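Side-chain contact in hypothetical protein TM_1646 (PDB 2P61), which is of unknown function but folds as an all-helical protein of the DUF327 family: residues E58-S63 with E144-I149. Residues are numbered along the deposited sequence; the frame is centred on the assembly and turned at random. Where two conformers were deposited one is given.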
loop_
_atom_site.group_PDB
_atom_site.type_symbol
_atom_site.label_atom_id
_atom_site.label_comp_id
_atom_site.label_asym_id
_atom_site.label_seq_id
_atom_site.Cartn_x
_atom_site.Cartn_y
_atom_site.Cartn_z
ATOM N N GLU A 58 4.817 6.737 0.052
ATOM C CA GLU A 58 6.182 6.755 -0.397
ATOM C C GLU A 58 6.872 5.505 -0.003
ATOM O O GLU A 58 7.604 4.971 -0.844
ATOM C CB GLU A 58 6.912 7.955 0.081
ATOM C CG GLU A 58 6.382 9.172 -0.649
ATOM C CD GLU A 58 6.765 10.501 0.011
ATOM O OE1 GLU A 58 7.438 10.515 1.103
ATOM O OE2 GLU A 58 6.379 11.540 -0.586
ATOM N N GLU A 59 6.598 4.984 1.210
ATOM C CA GLU A 59 7.336 3.828 1.703
ATOM C C GLU A 59 6.880 2.615 0.926
ATOM O O GLU A 59 7.683 1.721 0.691
ATOM C CB GLU A 59 7.296 3.652 3.253
ATOM C CG GLU A 59 8.243 2.534 3.914
ATOM C CD GLU A 59 9.783 2.684 3.577
ATOM O OE1 GLU A 59 10.537 1.674 3.796
ATOM O OE2 GLU A 59 10.285 3.778 3.096
ATOM N N VAL A 60 5.624 2.574 0.500
ATOM C CA VAL A 60 5.160 1.490 -0.407
ATOM C C VAL A 60 5.933 1.461 -1.779
ATOM O O VAL A 60 6.285 0.351 -2.263
ATOM C CB VAL A 60 3.701 1.622 -0.790
ATOM C CG1 VAL A 60 3.365 0.545 -1.746
ATOM C CG2 VAL A 60 2.739 1.556 0.495
ATOM N N ILE A 61 6.166 2.649 -2.396
ATOM C CA ILE A 61 6.861 2.737 -3.647
ATOM C C ILE A 61 8.329 2.466 -3.364
ATOM O O ILE A 61 8.933 1.642 -4.054
ATOM C CB ILE A 61 6.896 4.147 -4.286
ATOM C CG1 ILE A 61 5.561 4.889 -4.443
ATOM C CG2 ILE A 61 7.610 4.028 -5.645
ATOM C CD1 ILE A 61 4.521 4.155 -5.194
ATOM N N ASP A 62 8.907 3.131 -2.350
ATOM C CA ASP A 62 10.366 3.054 -2.078
ATOM C C ASP A 62 10.800 1.616 -1.852
ATOM O O ASP A 62 11.765 1.154 -2.456
ATOM C CB ASP A 62 10.837 4.032 -0.976
ATOM C CG ASP A 62 12.304 3.764 -0.468
ATOM O OD1 ASP A 62 12.973 2.815 -0.955
ATOM O OD2 ASP A 62 12.813 4.500 0.449
ATOM N N SER A 63 10.068 0.858 -1.015
ATOM C CA SER A 63 10.370 -0.582 -0.781
ATOM C C SER A 63 9.944 -1.583 -1.921
ATOM O O SER A 63 10.534 -2.741 -1.994
ATOM C CB SER A 63 9.692 -1.042 0.517
ATOM O OG SER A 63 8.249 -0.776 0.504
ATOM N N GLU A 144 1.975 -3.043 -10.848
ATOM C CA GLU A 144 0.586 -3.343 -10.734
ATOM C C GLU A 144 0.076 -3.191 -9.301
ATOM O O GLU A 144 -0.949 -2.559 -9.131
ATOM C CB GLU A 144 0.271 -4.708 -11.375
ATOM C CG GLU A 144 -0.885 -5.487 -10.757
ATOM C CD GLU A 144 -1.296 -6.761 -11.596
ATOM O OE1 GLU A 144 -0.584 -7.847 -11.541
ATOM O OE2 GLU A 144 -2.376 -6.651 -12.261
ATOM N N ILE A 145 0.757 -3.716 -8.269
ATOM C CA ILE A 145 0.312 -3.517 -6.890
ATOM C C ILE A 145 0.391 -2.022 -6.440
ATOM O O ILE A 145 -0.606 -1.454 -5.837
ATOM C CB ILE A 145 1.056 -4.455 -5.882
ATOM C CG1 ILE A 145 0.676 -5.925 -6.033
ATOM C CG2 ILE A 145 0.868 -4.015 -4.406
ATOM C CD1 ILE A 145 1.891 -6.735 -5.659
ATOM N N ASN A 146 1.522 -1.351 -6.742
ATOM C CA ASN A 146 1.525 0.122 -6.631
ATOM C C ASN A 146 0.314 0.760 -7.347
ATOM O O ASN A 146 -0.284 1.699 -6.858
ATOM C CB ASN A 146 2.780 0.647 -7.196
ATOM C CG ASN A 146 3.997 0.129 -6.449
ATOM O OD1 ASN A 146 3.872 -0.785 -5.562
ATOM N ND2 ASN A 146 5.199 0.650 -6.808
ATOM N N GLY A 147 -0.058 0.242 -8.524
ATOM C CA GLY A 147 -1.037 0.939 -9.332
ATOM C C GLY A 147 -2.206 0.999 -8.428
ATOM O O GLY A 147 -2.766 2.038 -8.255
ATOM N N LEU A 148 -2.491 -0.117 -7.775
ATOM C CA LEU A 148 -3.704 -0.281 -6.961
ATOM C C LEU A 148 -3.661 0.482 -5.645
ATOM O O LEU A 148 -4.694 0.857 -5.090
ATOM C CB LEU A 148 -3.964 -1.756 -6.621
ATOM C CG LEU A 148 -4.159 -2.753 -7.782
ATOM C CD1 LEU A 148 -4.168 -4.159 -7.168
ATOM C CD2 LEU A 148 -5.411 -2.445 -8.460
ATOM N N ILE A 149 -2.457 0.702 -5.146
ATOM C CA ILE A 149 -2.363 1.408 -3.930
ATOM C C ILE A 149 -2.617 2.836 -4.208
ATOM O O ILE A 149 -3.329 3.442 -3.441
ATOM C CB ILE A 149 -1.063 1.100 -3.169
ATOM C CG1 ILE A 149 -1.279 -0.231 -2.438
ATOM C CG2 ILE A 149 -0.632 2.304 -2.238
ATOM C CD1 ILE A 149 -0.010 -0.985 -2.392
#
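OD1 of the buried Asn146, on the side of helix 138-153 that faces helix 37-69, accepts a hydrogen bond from the hydroxyl of Tyr79 on helix 73-95, while Val60 CG1 lies 4.1 Å from the same oxygen, at van der Waals range. The other end of this amide faces Ile61: ND2 is 3.9 Å from Ile61 CD1 and 4.1 Å from Ile61 CA, so it rests against the neighbouring helix near its backbone. That fits the CA atoms of Ile61 and Asn146, the nearest pair across the segments at 6.6 Å. With CG of Asn146 anti to its carbonyl carbon (chi1 -61°), the amide reaches toward helix 37-69, and the Tyr79 bond probably restricts its rotation. Ile61 sets out along its helix flank, but its CD1 bends back to the amide.

About one turn further along helix 138-153, Ile149 CD1 meets the same Val60 CG1 at 3.8 Å, the apolar pair of side chains across the contact; Ile83 of helix 73-95 also touches Ile149. Away from the interface, Ser63 OG donates to Glu59 O at 2.6 Å, a carbonyl that also accepts from Ser63 N, and Arg78 pairs with the carboxylates of Glu59 and Asp62. The axes of segments 58-63 and 144-149 approach to 10.5 Å at 174°, with 185 Å² buried in total: nearly antiparallel packing, consistent with the first and last of four helices in an up-and-down helical bundle.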